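Local coordinates for Polyphosphate:AMP phosphotransferase (Meiothermus ruber H328, PDB 5O6M), which transfers phosphate from inorganic polyphosphate to nucleotides, converting AMP to ADP and ADP to ATP, and also accepts other nucleoside mono- and diphosphates, at residues R11-L14 against K15-D18; V38-R41 against R42-L46; H169-K172 against D173-R176. The protein carries 1 engineered substitution. All coordinates share one frame; numbering follows the deposited sequence.

Contact 1 of 3, residues R11-L14 against K15-D18; sequences RFEL and KRFD
Arg-16 and Phe-17 turn their backbone N-H groups back onto the carbonyls of Glu-13 and Leu-14. The hydrogen bond from Arg-16 N to Glu-13 O is 3.3 Å long, and that from Phe-17 N to Leu-14 O 2.9 Å. Glu-13 is still extended; Leu-14 and Lys-15 form the bend. On the outer side, Glu-13 and Arg-16 form a salt bridge, Glu-13 OE1 to Arg-16 NE being 3.1 Å. The oxygen comes over one face of the guanidinium, with the two planar groups 60° apart, so the attraction is between charges and no N-H is aimed at it. Glu-13 carries CG beside its backbone N (chi1 -72°) and then runs extended, which brings OE1 to that face; Lys-15 NZ adds a more distant positive charge, 4.6 Å from Glu-13 OE1. The two successive i to i+3 bonds make this a short 3-10 turn in the N-terminal segment ahead of helix 29-53. Two aromatic rings meet on its inner side, Phe-12 CE1 approaching Phe-17 CE1 to 3.3 Å with the planes 35° apart. Glu-13 O sits at the edge of the Phe-17 ring, 3.5 Å from Phe-17 CD1. Both rings reach Val-226 of strand 224-228; Phe-12 also packs on Ile-214 of helix 203-217, whose Glu-211 accepts a hydrogen bond from Leu-14 N.

Contact 2 of 3, residues V38-R41 against R42-L46; sequences VLNR and RLEKL
Helix 29-53 supplies both segments, and the contact spans about two and a half turns of it, read through side chains three and four residues apart. Its backbone bonds step from i+4 to i: Leu-43 N to Leu-39 O and Glu-44 N to Asn-40 O are both 2.9 Å, and Lys-45 N to Arg-41 O follows, whereas Arg-42 N to Val-38 O is weak. Arg-42 bends at chi3 (-76°), which swings its guanidinium back along the helix until NH1 lies 3.2 Å from Leu-39 CD2, a tight oblique approach; its NH2 makes a salt bridge to Glu-248 of helix 232-249. Asn-40 OD1 and Glu-44 OE1, two acceptors that would be expected to repel mildly, stand 3.1 Å apart with amide and carboxylate planes nearly perpendicular. ND2 of Asn-40 is held by Asp-79 O, which fixes the amide this way round. An alanine in place of Glu-44 removes the CG and carboxylate beside Asn-40, which would probably open a gap there and leave Asn-40 OD1 without that neighbour. Leu-39 and Leu-43 face helix 232-249, touching Trp-237, Leu-243 and Leu-247, while Arg-41 is exposed: the division of an amphipathic helix flanking the sheet of a P-loop kinase fold.

Contact 3 of 3, residues H169-K172 against D173-R176; sequences HISK and DEQR
Ser-171 OG accepts the backbone N-H of Glu-174 at 3.1 Å, with an angle of 150° at the hydrogen, and so serves as the N-cap of helix 172-183. The hydroxyl reaches it because OG lies between the backbone N and the carbonyl carbon (chi1 64°), turned over the first turn; it also rests 3.1 Å from Glu-174 CB. The same serine opens the regular helical bonding, Ser-171 O taking Gln-175 N at 3.0 Å, and the next step, Arg-176 N to Lys-172 O, is weak. Ahead of the cap, Ile-170 sends CD1 against the aliphatic root of Gln-175, 3.5 Å from its CB, the two side chains crossing at about a right angle. Within the first turn Asp-173 OD1 receives Arg-176 NH2 at 2.7 Å in a salt bridge, for which the arginine curls back at chi2 and chi3; the acid near the helix start would also suit the positive end of the helix dipole. In the next shell, the carboxylate of Glu-174 goes to Arg-178 and does not close a capping box; Ser-171 N is bonded to Asn-230 OD1 instead. The Gln-175 amide is gripped at both ends, its NE2 by Asp-66 O and its OE1 by Arg-200 NH1, a group that also binds Lys-172 O. The cap thus marks the passage from strand 161-169 of the parallel sheet into helix 172-183, with His-169 still bonded through its backbone to strand 224-228 and Trp-203 of helix 203-217 lying against Lys-172 and Gln-175.

Overall arrangement
Contacts 1 and 3 are neighbours, their centres 16 Å apart, and they meet at His-169: its NE2 packs 3.7 Å from Leu-14 CD1 and equally near Phe-17 O. The N-terminal 3-10 turn is thereby laid against the end of strand 161-169, and helix 203-217 borders both. Contact 2 stands apart, with its centre about 31 Å from that of contact 1 and about 30 Å from that of contact 3; its nearest atoms are about 18 and 17 Å away. Contact 3 approaches the nucleotide, the Gln-175 side chain being about 9 Å from the bound ATP, whose pocket includes Lys-70, Asp-71 and Arg-193.

Contact 1 of 3, residues R11-L14 against K15-D18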
loop_
_atom_site.group_PDB
_atom_site.type_symbol
_atom_site.label_atom_id
_atom_site.label_comp_id
_atom_site.label_asym_id
_atom_site.label_seq_id
_atom_site.Cartn_x
_atom_site.Cartn_y
_atom_site.Cartn_z
ATOM N N ARG D 11 -1.664 19.361 -33.186
ATOM C CA ARG D 11 -1.699 18.974 -34.593
ATOM C C ARG D 11 -0.810 17.771 -34.885
ATOM O O ARG D 11 -0.527 17.491 -36.055
ATOM C CB ARG D 11 -1.304 20.154 -35.486
ATOM C CG ARG D 11 0.123 20.650 -35.286
ATOM C CD ARG D 11 0.538 21.642 -36.372
ATOM N NE ARG D 11 -0.312 22.831 -36.402
ATOM C CZ ARG D 11 -0.122 23.867 -37.214
ATOM N NH1 ARG D 11 0.894 23.868 -38.067
ATOM N NH2 ARG D 11 -0.947 24.905 -37.172
ATOM N N PHE D 12 -0.370 17.052 -33.853
ATOM C CA PHE D 12 0.511 15.907 -34.041
ATOM C C PHE D 12 -0.097 14.909 -35.016
ATOM O O PHE D 12 -1.279 14.570 -34.924
ATOM C CB PHE D 12 0.777 15.229 -32.695
ATOM C CG PHE D 12 1.445 13.888 -32.813
ATOM C CD1 PHE D 12 2.813 13.796 -33.003
ATOM C CD2 PHE D 12 0.704 12.720 -32.741
ATOM C CE1 PHE D 12 3.433 12.565 -33.111
ATOM C CE2 PHE D 12 1.318 11.486 -32.852
ATOM C CZ PHE D 12 2.684 11.409 -33.035
ATOM N N GLU D 13 0.722 14.431 -35.952
ATOM C CA GLU D 13 0.311 13.394 -36.890
ATOM C C GLU D 13 1.372 12.306 -36.915
ATOM O O GLU D 13 2.545 12.582 -37.189
ATOM C CB GLU D 13 0.075 13.978 -38.286
ATOM C CG GLU D 13 -1.199 14.815 -38.365
ATOM C CD GLU D 13 -1.575 15.206 -39.780
ATOM O OE1 GLU D 13 -0.766 14.975 -40.702
ATOM O OE2 GLU D 13 -2.691 15.739 -39.968
ATOM N N LEU D 14 0.952 11.070 -36.637
ATOM C CA LEU D 14 1.898 9.972 -36.468
ATOM C C LEU D 14 2.564 9.593 -37.786
ATOM O O LEU D 14 3.766 9.306 -37.818
ATOM C CB LEU D 14 1.182 8.768 -35.854
ATOM C CG LEU D 14 2.016 7.544 -35.484
ATOM C CD1 LEU D 14 3.210 7.943 -34.636
ATOM C CD2 LEU D 14 1.145 6.535 -34.753
ATOM N N LYS D 15 1.803 9.590 -38.884
ATOM C CA LYS D 15 2.361 9.226 -40.181
ATOM C C LYS D 15 3.504 10.135 -40.610
ATOM O O LYS D 15 4.209 9.800 -41.567
ATOM C CB LYS D 15 1.262 9.230 -41.249
ATOM C CG LYS D 15 0.560 10.568 -41.418
ATOM C CD LYS D 15 -0.661 10.445 -42.319
ATOM C CE LYS D 15 -1.426 11.759 -42.388
ATOM N NZ LYS D 15 -2.700 11.636 -43.154
ATOM N N ARG D 16 3.711 11.265 -39.933
ATOM C CA ARG D 16 4.834 12.151 -40.207
ATOM C C ARG D 16 6.093 11.756 -39.441
ATOM O O ARG D 16 7.017 12.570 -39.317
ATOM C CB ARG D 16 4.449 13.600 -39.895
ATOM C CG ARG D 16 3.356 14.144 -40.807
ATOM C CD ARG D 16 3.067 15.617 -40.551
ATOM N NE ARG D 16 2.056 16.127 -41.474
ATOM C CZ ARG D 16 1.554 17.358 -41.437
ATOM N NH1 ARG D 16 1.967 18.219 -40.516
ATOM N NH2 ARG D 16 0.636 17.728 -42.321
ATOM N N PHE D 17 6.146 10.529 -38.927
ATOM C CA PHE D 17 7.307 10.002 -38.222
ATOM C C PHE D 17 7.623 8.624 -38.780
ATOM O O PHE D 17 6.735 7.768 -38.867
ATOM C CB PHE D 17 7.069 9.931 -36.708
ATOM C CG PHE D 17 6.966 11.277 -36.043
ATOM C CD1 PHE D 17 5.775 11.986 -36.053
ATOM C CD2 PHE D 17 8.069 11.836 -35.412
ATOM C CE1 PHE D 17 5.684 13.226 -35.442
ATOM C CE2 PHE D 17 7.985 13.076 -34.799
ATOM C CZ PHE D 17 6.792 13.773 -34.813
ATOM N N ASP D 18 8.882 8.418 -39.166
ATOM C CA ASP D 18 9.299 7.198 -39.845
ATOM C C ASP D 18 9.944 6.238 -38.861
ATOM O O ASP D 18 10.956 6.595 -38.235
ATOM C CB ASP D 18 10.276 7.532 -40.967
ATOM C CG ASP D 18 10.639 6.323 -41.806
ATOM O OD1 ASP D 18 9.740 5.512 -42.117
ATOM O OD2 ASP D 18 11.832 6.186 -42.147
#

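Contact 2 of 3, residues V38-R41 against R42-L46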
loop_
_atom_site.group_PDB
_atom_site.type_symbol
_atom_site.label_atom_id
_atom_site.label_comp_id
_atom_site.label_asym_id
_atom_site.label_seq_id
_atom_site.Cartn_x
_atom_site.Cartn_y
_atom_site.Cartn_z
ATOM N N VAL D 38 29.020 5.604 -23.847
ATOM C CA VAL D 38 29.386 6.870 -23.217
ATOM C C VAL D 38 28.192 7.471 -22.482
ATOM O O VAL D 38 28.319 7.959 -21.352
ATOM C CB VAL D 38 29.957 7.841 -24.268
ATOM C CG1 VAL D 38 30.158 9.222 -23.663
ATOM C CG2 VAL D 38 31.261 7.300 -24.835
ATOM N N LEU D 39 27.018 7.461 -23.116
ATOM C CA LEU D 39 25.826 8.001 -22.473
ATOM C C LEU D 39 25.439 7.168 -21.260
ATOM O O LEU D 39 25.011 7.712 -20.235
ATOM C CB LEU D 39 24.671 8.060 -23.473
ATOM C CG LEU D 39 24.732 9.145 -24.547
ATOM C CD1 LEU D 39 23.718 8.854 -25.649
ATOM C CD2 LEU D 39 24.496 10.520 -23.940
ATOM N N ASN D 40 25.593 5.845 -21.359
ATOM C CA ASN D 40 25.244 4.966 -20.250
ATOM C C ASN D 40 26.013 5.331 -18.986
ATOM O O ASN D 40 25.437 5.374 -17.893
ATOM C CB ASN D 40 25.511 3.511 -20.637
ATOM C CG ASN D 40 25.039 2.532 -19.579
ATOM O OD1 ASN D 40 25.837 2.041 -18.779
ATOM N ND2 ASN D 40 23.738 2.248 -19.565
ATOM N N ARG D 41 27.311 5.608 -19.113
ATOM C CA ARG D 41 28.113 5.873 -17.923
ATOM C C ARG D 41 27.755 7.216 -17.299
ATOM O O ARG D 41 27.699 7.338 -16.069
ATOM C CB ARG D 41 29.599 5.797 -18.267
ATOM C CG ARG D 41 30.028 4.402 -18.690
ATOM C CD ARG D 41 31.494 4.336 -19.076
ATOM N NE ARG D 41 31.850 3.007 -19.567
ATOM C CZ ARG D 41 33.032 2.686 -20.080
ATOM N NH1 ARG D 41 33.987 3.601 -20.172
ATOM N NH2 ARG D 41 33.261 1.449 -20.503
ATOM N N ARG D 42 27.505 8.239 -18.119
ATOM C CA ARG D 42 26.987 9.485 -17.565
ATOM C C ARG D 42 25.656 9.249 -16.863
ATOM O O ARG D 42 25.407 9.794 -15.782
ATOM C CB ARG D 42 26.836 10.545 -18.656
ATOM C CG ARG D 42 28.137 11.021 -19.279
ATOM C CD ARG D 42 27.928 12.392 -19.895
ATOM N NE ARG D 42 27.200 12.328 -21.157
ATOM C CZ ARG D 42 26.403 13.293 -21.604
ATOM N NH1 ARG D 42 25.776 13.154 -22.764
ATOM N NH2 ARG D 42 26.221 14.392 -20.882
ATOM N N LEU D 43 24.781 8.444 -17.471
ATOM C CA LEU D 43 23.511 8.106 -16.837
ATOM C C LEU D 43 23.741 7.521 -15.449
ATOM O O LEU D 43 23.118 7.948 -14.471
ATOM C CB LEU D 43 22.737 7.125 -17.720
ATOM C CG LEU D 43 21.429 6.575 -17.158
ATOM C CD1 LEU D 43 20.469 7.705 -16.860
ATOM C CD2 LEU D 43 20.811 5.591 -18.142
ATOM N N GLU D 44 24.644 6.542 -15.347
ATOM C CA GLU D 44 24.964 5.962 -14.047
ATOM C C GLU D 44 25.372 7.048 -13.060
ATOM O O GLU D 44 24.870 7.107 -11.933
ATOM C CB GLU D 44 26.082 4.923 -14.185
ATOM C CG GLU D 44 25.693 3.652 -14.928
ATOM C CD GLU D 44 26.866 2.696 -15.118
ATOM O OE1 GLU D 44 26.708 1.699 -15.858
ATOM O OE2 GLU D 44 27.943 2.940 -14.526
ATOM N N LYS D 45 26.280 7.930 -13.481
ATOM C CA LYS D 45 26.806 8.943 -12.570
ATOM C C LYS D 45 25.751 9.985 -12.227
ATOM O O LYS D 45 25.709 10.481 -11.094
ATOM C CB LYS D 45 28.044 9.598 -13.185
ATOM C CG LYS D 45 29.005 10.214 -12.177
ATOM C CD LYS D 45 28.414 11.449 -11.518
ATOM C CE LYS D 45 29.468 12.221 -10.745
ATOM N NZ LYS D 45 28.915 13.478 -10.167
ATOM N N LEU D 46 24.891 10.338 -13.188
ATOM C CA LEU D 46 23.836 11.312 -12.907
ATOM C C LEU D 46 22.792 10.740 -11.954
ATOM O O LEU D 46 22.250 11.465 -11.108
ATOM C CB LEU D 46 23.181 11.774 -14.209
ATOM C CG LEU D 46 23.983 12.746 -15.075
ATOM C CD1 LEU D 46 23.578 12.626 -16.535
ATOM C CD2 LEU D 46 23.790 14.172 -14.586
#

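Contact 3 of 3, residues H169-K172 against D173-R176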
loop_
_atom_site.group_PDB
_atom_site.type_symbol
_atom_site.label_atom_id
_atom_site.label_comp_id
_atom_site.label_asym_id
_atom_site.label_seq_id
_atom_site.Cartn_x
_atom_site.Cartn_y
_atom_site.Cartn_z
ATOM N N HIS D 169 8.308 3.611 -31.526
ATOM C CA HIS D 169 7.476 3.555 -32.724
ATOM C C HIS D 169 8.045 2.524 -33.696
ATOM O O HIS D 169 9.107 2.737 -34.291
ATOM C CB HIS D 169 7.403 4.933 -33.376
ATOM C CG HIS D 169 6.448 5.013 -34.525
ATOM N ND1 HIS D 169 5.271 4.295 -34.565
ATOM C CD2 HIS D 169 6.493 5.728 -35.673
ATOM C CE1 HIS D 169 4.631 4.568 -35.688
ATOM N NE2 HIS D 169 5.351 5.433 -36.379
ATOM N N ILE D 170 7.348 1.400 -33.842
ATOM C CA ILE D 170 7.725 0.378 -34.805
ATOM C C ILE D 170 6.644 0.290 -35.876
ATOM O O ILE D 170 5.501 0.722 -35.691
ATOM C CB ILE D 170 7.954 -1.002 -34.152
ATOM C CG1 ILE D 170 6.659 -1.520 -33.523
ATOM C CG2 ILE D 170 9.079 -0.933 -33.123
ATOM C CD1 ILE D 170 6.688 -3.000 -33.196
ATOM N N SER D 171 7.024 -0.281 -37.014
ATOM C CA SER D 171 6.118 -0.481 -38.132
ATOM C C SER D 171 5.329 -1.778 -37.973
ATOM O O SER D 171 5.673 -2.652 -37.173
ATOM C CB SER D 171 6.903 -0.510 -39.440
ATOM O OG SER D 171 7.778 -1.623 -39.449
ATOM N N LYS D 172 4.264 -1.903 -38.771
ATOM C CA LYS D 172 3.434 -3.102 -38.701
ATOM C C LYS D 172 4.216 -4.337 -39.123
ATOM O O LYS D 172 4.074 -5.409 -38.521
ATOM C CB LYS D 172 2.191 -2.941 -39.575
ATOM C CG LYS D 172 1.215 -4.095 -39.448
ATOM C CD LYS D 172 -0.044 -3.875 -40.270
ATOM C CE LYS D 172 -0.992 -5.060 -40.133
ATOM N NZ LYS D 172 -2.344 -4.780 -40.701
ATOM N N ASP D 173 5.049 -4.209 -40.158
ATOM C CA ASP D 173 5.850 -5.343 -40.605
ATOM C C ASP D 173 6.962 -5.659 -39.612
ATOM O O ASP D 173 7.310 -6.830 -39.413
ATOM C CB ASP D 173 6.427 -5.065 -41.993
ATOM C CG ASP D 173 7.603 -5.966 -42.328
ATOM O OD1 ASP D 173 7.394 -7.187 -42.505
ATOM O OD2 ASP D 173 8.737 -5.449 -42.419
ATOM N N GLU D 174 7.536 -4.630 -38.980
ATOM C CA GLU D 174 8.556 -4.877 -37.967
ATOM C C GLU D 174 7.990 -5.665 -36.791
ATOM O O GLU D 174 8.641 -6.586 -36.282
ATOM C CB GLU D 174 9.170 -3.565 -37.490
ATOM C CG GLU D 174 10.174 -3.773 -36.370
ATOM C CD GLU D 174 11.385 -4.571 -36.818
ATOM O OE1 GLU D 174 11.694 -4.562 -38.026
ATOM O OE2 GLU D 174 12.016 -5.225 -35.961
ATOM N N GLN D 175 6.781 -5.321 -36.341
ATOM C CA GLN D 175 6.176 -6.082 -35.255
ATOM C C GLN D 175 6.024 -7.547 -35.640
ATOM O O GLN D 175 6.190 -8.440 -34.800
ATOM C CB GLN D 175 4.814 -5.498 -34.879
ATOM C CG GLN D 175 4.123 -6.285 -33.777
ATOM C CD GLN D 175 2.700 -5.837 -33.518
ATOM O OE1 GLN D 175 1.923 -5.629 -34.450
ATOM N NE2 GLN D 175 2.352 -5.680 -32.246
ATOM N N ARG D 176 5.711 -7.814 -36.912
ATOM C CA ARG D 176 5.530 -9.192 -37.353
ATOM C C ARG D 176 6.789 -10.014 -37.114
ATOM O O ARG D 176 6.711 -11.163 -36.663
ATOM C CB ARG D 176 5.139 -9.223 -38.831
ATOM C CG ARG D 176 4.299 -10.429 -39.232
ATOM C CD ARG D 176 4.946 -11.238 -40.355
ATOM N NE ARG D 176 5.844 -10.437 -41.183
ATOM C CZ ARG D 176 7.160 -10.622 -41.255
ATOM N NH1 ARG D 176 7.736 -11.593 -40.558
ATOM N NH2 ARG D 176 7.898 -9.843 -42.031
#